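PDB 3OHE: histidine triad (HIT) protein from Marinobacter aquaeolei, which probably acts as a nucleotide-directed hydrolase or transferase of the histidine triad superfamily and binds calcium ions in the crystal. Local coordinates for residues M27-T31 and W32-I36; F3-H6 and E7-A11. All coordinates share one frame; numbering follows the deposited sequence. Where two conformers were deposited one is given.

Contact 1 of 2, residues M27-T31 and W32-I36; sequences MNDNT and WPWVI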
loop_
_atom_site.group_PDB
_atom_site.type_symbol
_atom_site.label_atom_id
_atom_site.label_comp_id
_atom_site.label_asym_id
_atom_site.label_seq_id
_atom_site.Cartn_x
_atom_site.Cartn_y
_atom_site.Cartn_z
HETATM N N MSE A 27 -1.409 -7.535 13.912
HETATM C CA MSE A 27 -1.577 -6.232 14.588
HETATM C C MSE A 27 -2.520 -6.449 15.754
HETATM O O MSE A 27 -3.595 -7.003 15.560
HETATM C CB MSE A 27 -2.102 -5.162 13.621
HETATM C CG MSE A 27 -2.188 -3.795 14.255
HETATM SE SE MSE A 27 -0.450 -3.032 14.706
HETATM C CE MSE A 27 -0.259 -1.967 13.115
ATOM N N ASN A 28 -2.105 -6.019 16.954
ATOM C CA ASN A 28 -2.863 -6.313 18.166
ATOM C C ASN A 28 -4.047 -5.365 18.403
ATOM O O ASN A 28 -4.131 -4.698 19.437
ATOM C CB ASN A 28 -1.930 -6.337 19.392
ATOM C CG ASN A 28 -2.584 -6.984 20.582
ATOM O OD1 ASN A 28 -3.528 -7.776 20.446
ATOM N ND2 ASN A 28 -2.110 -6.633 21.763
ATOM N N ASP A 29 -4.900 -5.303 17.392
ATOM C CA ASP A 29 -6.148 -4.555 17.383
ATOM C C ASP A 29 -7.161 -5.463 16.731
ATOM O O ASP A 29 -7.103 -5.691 15.521
ATOM C CB ASP A 29 -6.000 -3.219 16.633
ATOM C CG ASP A 29 -7.270 -2.373 16.700
ATOM O OD1 ASP A 29 -8.269 -2.837 17.329
ATOM O OD2 ASP A 29 -7.272 -1.287 16.080
ATOM N N ASN A 30 -8.094 -5.996 17.529
ATOM C CA ASN A 30 -9.040 -6.974 17.038
ATOM C C ASN A 30 -10.219 -6.332 16.307
ATOM O O ASN A 30 -11.138 -7.028 15.869
ATOM C CB ASN A 30 -9.495 -7.945 18.124
ATOM C CG ASN A 30 -10.424 -7.314 19.128
ATOM O OD1 ASN A 30 -10.941 -6.232 18.908
ATOM N ND2 ASN A 30 -10.670 -8.017 20.241
ATOM N N THR A 31 -10.176 -5.013 16.134
ATOM C CA THR A 31 -11.229 -4.270 15.433
ATOM C C THR A 31 -11.316 -4.676 13.945
ATOM O O THR A 31 -12.402 -4.670 13.372
ATOM C CB THR A 31 -11.019 -2.748 15.597
ATOM O OG1 THR A 31 -10.928 -2.461 16.996
ATOM C CG2 THR A 31 -12.185 -1.913 14.983
ATOM N N TRP A 32 -10.179 -5.012 13.331
ATOM C CA TRP A 32 -10.099 -5.478 11.939
ATOM C C TRP A 32 -9.099 -6.619 11.871
ATOM O O TRP A 32 -8.124 -6.573 12.602
ATOM C CB TRP A 32 -9.604 -4.389 10.940
ATOM C CG TRP A 32 -10.362 -3.139 10.931
ATOM C CD1 TRP A 32 -11.457 -2.831 10.156
ATOM C CD2 TRP A 32 -10.150 -2.023 11.771
ATOM N NE1 TRP A 32 -11.898 -1.588 10.451
ATOM C CE2 TRP A 32 -11.135 -1.054 11.429
ATOM C CE3 TRP A 32 -9.170 -1.696 12.723
ATOM C CZ2 TRP A 32 -11.208 0.167 12.050
ATOM C CZ3 TRP A 32 -9.246 -0.511 13.329
ATOM C CH2 TRP A 32 -10.268 0.436 12.982
ATOM N N PRO A 33 -9.280 -7.595 10.947
ATOM C CA PRO A 33 -8.235 -8.591 10.676
ATOM C C PRO A 33 -7.071 -7.905 9.985
ATOM O O PRO A 33 -7.235 -7.385 8.864
ATOM C CB PRO A 33 -8.947 -9.617 9.773
ATOM C CG PRO A 33 -10.445 -9.348 9.952
ATOM C CD PRO A 33 -10.511 -7.877 10.159
ATOM N N TRP A 34 -5.922 -7.869 10.634
ATOM C CA TRP A 34 -4.821 -6.979 10.218
ATOM C C TRP A 34 -3.509 -7.711 10.454
ATOM O O TRP A 34 -3.131 -7.986 11.593
ATOM C CB TRP A 34 -4.949 -5.682 11.011
ATOM C CG TRP A 34 -3.966 -4.590 10.753
ATOM C CD1 TRP A 34 -2.817 -4.613 10.051
ATOM C CD2 TRP A 34 -4.099 -3.276 11.276
ATOM N NE1 TRP A 34 -2.218 -3.365 10.095
ATOM C CE2 TRP A 34 -2.986 -2.530 10.869
ATOM C CE3 TRP A 34 -5.041 -2.668 12.111
ATOM C CZ2 TRP A 34 -2.827 -1.190 11.248
ATOM C CZ3 TRP A 34 -4.879 -1.354 12.466
ATOM C CH2 TRP A 34 -3.792 -0.632 12.035
ATOM N N VAL A 35 -2.848 -8.060 9.347
ATOM C CA VAL A 35 -1.599 -8.833 9.363
ATOM C C VAL A 35 -0.506 -8.006 8.672
ATOM O O VAL A 35 -0.757 -7.384 7.613
ATOM C CB VAL A 35 -1.797 -10.189 8.677
ATOM C CG1 VAL A 35 -0.472 -10.948 8.523
ATOM C CG2 VAL A 35 -2.822 -11.041 9.455
ATOM N N ILE A 36 0.701 -8.058 9.248
ATOM C CA ILE A 36 1.830 -7.297 8.772
ATOM C C ILE A 36 2.897 -8.282 8.316
ATOM O O ILE A 36 3.200 -9.237 9.030
ATOM C CB ILE A 36 2.336 -6.374 9.893
ATOM C CG1 ILE A 36 1.204 -5.419 10.335
ATOM C CG2 ILE A 36 3.561 -5.586 9.440
ATOM C CD1 ILE A 36 1.569 -4.542 11.485
HETATM O O HOH W 1 -5.837 -7.754 13.746
#
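Met27 and Trp34 face each other across the hairpin loop that joins strands 22-27 and 34-39, paired by the backbone bond from Met27 N to Trp34 O (2.9 Å, 152° at the hydrogen). Met27, a selenomethionine here, has CG turned anti to its own nitrogen (chi1 -176°), which lays the side chain along the Trp34 indole. CB sits over the five-membered ring in a CH-pi contact, 3.5 Å from its centroid, and CG over the centre of the indole. Beyond them SE stands above the six-membered ring at a distance, and CE reaches both Trp34 CZ2 and Ile36 CD1, the latter at 3.6 Å. Farther round the loop, Thr31 CG2 lies over one face of Trp32. An Asx turn fixes this threonine: Asp29 OD1 accepts from Thr31 OG1 (2.7 Å), on the syn side, and from Thr31 N, above the carboxylate plane. Asp29 OD2, near the Trp32 ring plane at its edge, with the planes 78° apart, also bonds a glycerol, probably from the crystallisation liquor. A water lies within bonding distance of Met27 O and Trp32 O. Trp34 NE1 bonds to His93 ND1 on strand 92-97, whose sequence resembles the histidine triad motif; an alanine in place of Trp34 would probably leave that nitrogen without its donor and Met27 without its ring. Asx turn, backbone pair and Val115, a further donor to Asp29 OD1, together brace the loop, while the indole faces take CB and CG2 as CH-pi partners.

Contact 2 of 2, residues F3-H6 and E7-A11; sequences FQLH and ERLAA. With CA (calcium ion), chain C.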
loop_
_atom_site.group_PDB
_atom_site.type_symbol
_atom_site.label_atom_id
_atom_site.label_comp_id
_atom_site.label_asym_id
_atom_site.label_seq_id
_atom_site.Cartn_x
_atom_site.Cartn_y
_atom_site.Cartn_z
ATOM N N PHE A 3 19.285 -8.717 10.684
ATOM C CA PHE A 3 17.925 -8.213 10.857
ATOM C C PHE A 3 17.510 -8.309 12.330
ATOM O O PHE A 3 17.731 -9.348 12.974
ATOM C CB PHE A 3 16.937 -8.982 9.980
ATOM C CG PHE A 3 15.501 -8.630 10.248
ATOM C CD1 PHE A 3 14.992 -7.470 9.727
ATOM C CD2 PHE A 3 14.719 -9.421 11.044
ATOM C CE1 PHE A 3 13.680 -7.108 9.964
ATOM C CE2 PHE A 3 13.391 -9.059 11.297
ATOM C CZ PHE A 3 12.901 -7.917 10.743
ATOM N N GLN A 4 16.873 -7.272 12.832
ATOM C CA GLN A 4 16.269 -7.289 14.152
ATOM C C GLN A 4 14.935 -6.588 14.093
ATOM O O GLN A 4 14.846 -5.423 13.673
ATOM C CB GLN A 4 17.182 -6.607 15.167
ATOM C CG GLN A 4 16.680 -6.710 16.583
ATOM C CD GLN A 4 17.646 -6.081 17.534
ATOM O OE1 GLN A 4 18.657 -6.701 17.938
ATOM N NE2 GLN A 4 17.416 -4.795 17.824
ATOM N N LEU A 5 13.872 -7.269 14.489
ATOM C CA LEU A 5 12.537 -6.672 14.435
ATOM C C LEU A 5 12.517 -5.389 15.275
ATOM O O LEU A 5 12.989 -5.366 16.423
ATOM C CB LEU A 5 11.494 -7.652 14.970
ATOM C CG LEU A 5 10.041 -7.203 14.853
ATOM C CD1 LEU A 5 9.588 -7.068 13.404
ATOM C CD2 LEU A 5 9.105 -8.199 15.567
ATOM N N HIS A 6 11.953 -4.314 14.733
ATOM C CA HIS A 6 11.845 -3.041 15.418
ATOM C C HIS A 6 10.989 -3.178 16.671
ATOM O O HIS A 6 9.950 -3.833 16.634
ATOM C CB HIS A 6 11.276 -1.992 14.456
ATOM C CG HIS A 6 11.364 -0.595 14.934
ATOM N ND1 HIS A 6 10.524 -0.083 15.896
ATOM C CD2 HIS A 6 12.192 0.416 14.567
ATOM C CE1 HIS A 6 10.819 1.191 16.090
ATOM N NE2 HIS A 6 11.810 1.522 15.277
ATOM N N GLU A 7 11.416 -2.556 17.766
ATOM C CA GLU A 7 10.730 -2.679 19.048
ATOM C C GLU A 7 9.277 -2.253 18.985
ATOM O O GLU A 7 8.441 -2.838 19.691
ATOM C CB GLU A 7 11.465 -1.885 20.134
ATOM C CG GLU A 7 11.470 -0.365 19.937
ATOM C CD GLU A 7 10.226 0.411 20.418
ATOM O OE1 GLU A 7 9.441 -0.090 21.284
ATOM O OE2 GLU A 7 10.036 1.564 19.926
ATOM N N ARG A 8 8.943 -1.250 18.176
ATOM C CA ARG A 8 7.542 -0.794 18.113
ATOM C C ARG A 8 6.662 -1.855 17.437
ATOM O O ARG A 8 5.531 -2.098 17.826
ATOM C CB ARG A 8 7.430 0.554 17.401
ATOM C CG ARG A 8 6.035 1.093 17.249
ATOM C CD ARG A 8 5.278 1.462 18.500
ATOM N NE ARG A 8 3.970 2.023 18.113
ATOM C CZ ARG A 8 3.767 3.250 17.607
ATOM N NH1 ARG A 8 4.769 4.115 17.430
ATOM N NH2 ARG A 8 2.526 3.625 17.281
ATOM N N LEU A 9 7.196 -2.480 16.389
ATOM C CA LEU A 9 6.471 -3.581 15.727
ATOM C C LEU A 9 6.288 -4.742 16.696
ATOM O O LEU A 9 5.192 -5.288 16.794
ATOM C CB LEU A 9 7.181 -4.035 14.452
ATOM C CG LEU A 9 7.153 -3.028 13.304
ATOM C CD1 LEU A 9 8.006 -3.492 12.122
ATOM C CD2 LEU A 9 5.743 -2.691 12.874
ATOM N N ALA A 10 7.338 -5.095 17.444
ATOM C CA ALA A 10 7.224 -6.143 18.442
ATOM C C ALA A 10 6.167 -5.832 19.495
ATOM O O ALA A 10 5.326 -6.684 19.839
ATOM C CB ALA A 10 8.583 -6.376 19.094
ATOM N N ALA A 11 6.162 -4.597 19.984
ATOM C CA ALA A 11 5.220 -4.175 21.019
ATOM C C ALA A 11 3.752 -4.186 20.566
ATOM O O ALA A 11 2.849 -4.471 21.352
ATOM C CB ALA A 11 5.593 -2.790 21.539
HETATM CA CA CA C . 5.008 -9.066 20.183
HETATM O O HOH W 2 5.436 -9.704 17.633
HETATM O O HOH W 3 6.503 -8.547 21.927
HETATM O O HOH W 4 3.508 -10.712 21.423
#
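His6 caps the first turn of helix 7-12 with its ring: ND1 accepts from Arg8 N at 3.0 Å, the donor tilted 17° out of the ring plane. The backbone carbonyl of the same residue takes the next bond of the helix, Ala10 N to His6 O (3.0 Å), nearly straight at the hydrogen (167°). His6 is therefore the N-cap, its side chain taking up one amide of the first turn and its main chain another. Turning CG anti to the backbone nitrogen (chi1 -168°) brings the imidazole edge-on to the first turn, where Arg8 CB also touches ND1, at 3.5 Å. The N-H received there is consistent with ND1 being unprotonated. Leu5, just before the cap, spreads its two methyls over the other side of the turn: CD1 lies 4.0 Å from Leu9 CB, and CD2 is equally far from Ala10 CB. These are apolar contacts, the two leucine side chains crossing at about a right angle.

At the far end of the segment Ala10 O binds a calcium ion at 2.4 Å, with three waters and Thr13 O completing the ligands found. Outward from this shell, Arg8 NE forms a salt bridge with Asp12, and Gln89 accepts from His6 N, holding the approach to the helix. Leu5 and Leu9 both rest on Val38 of strand 34-39, and Leu5 also on Leu25 of strand 22-27, so the short helix lies against the sheet just ahead of its outer strand 13-18.

Overall arrangement
Both contacts are local, and in sequence contact 2 precedes contact 1; their centres are 16 Å apart and they do not touch. Contact 2 lies at the surface, where an imidazole and main-chain groups cap a helix and leucines add apolar cover. Contact 1 is partly buried nearer the centre of the chain, and its character comes from two indoles, with an Asx turn just before the first. Strands 22-27 and 34-39 connect the two: contact 1 joins their ends, whereas contact 2 lies against the same two strands.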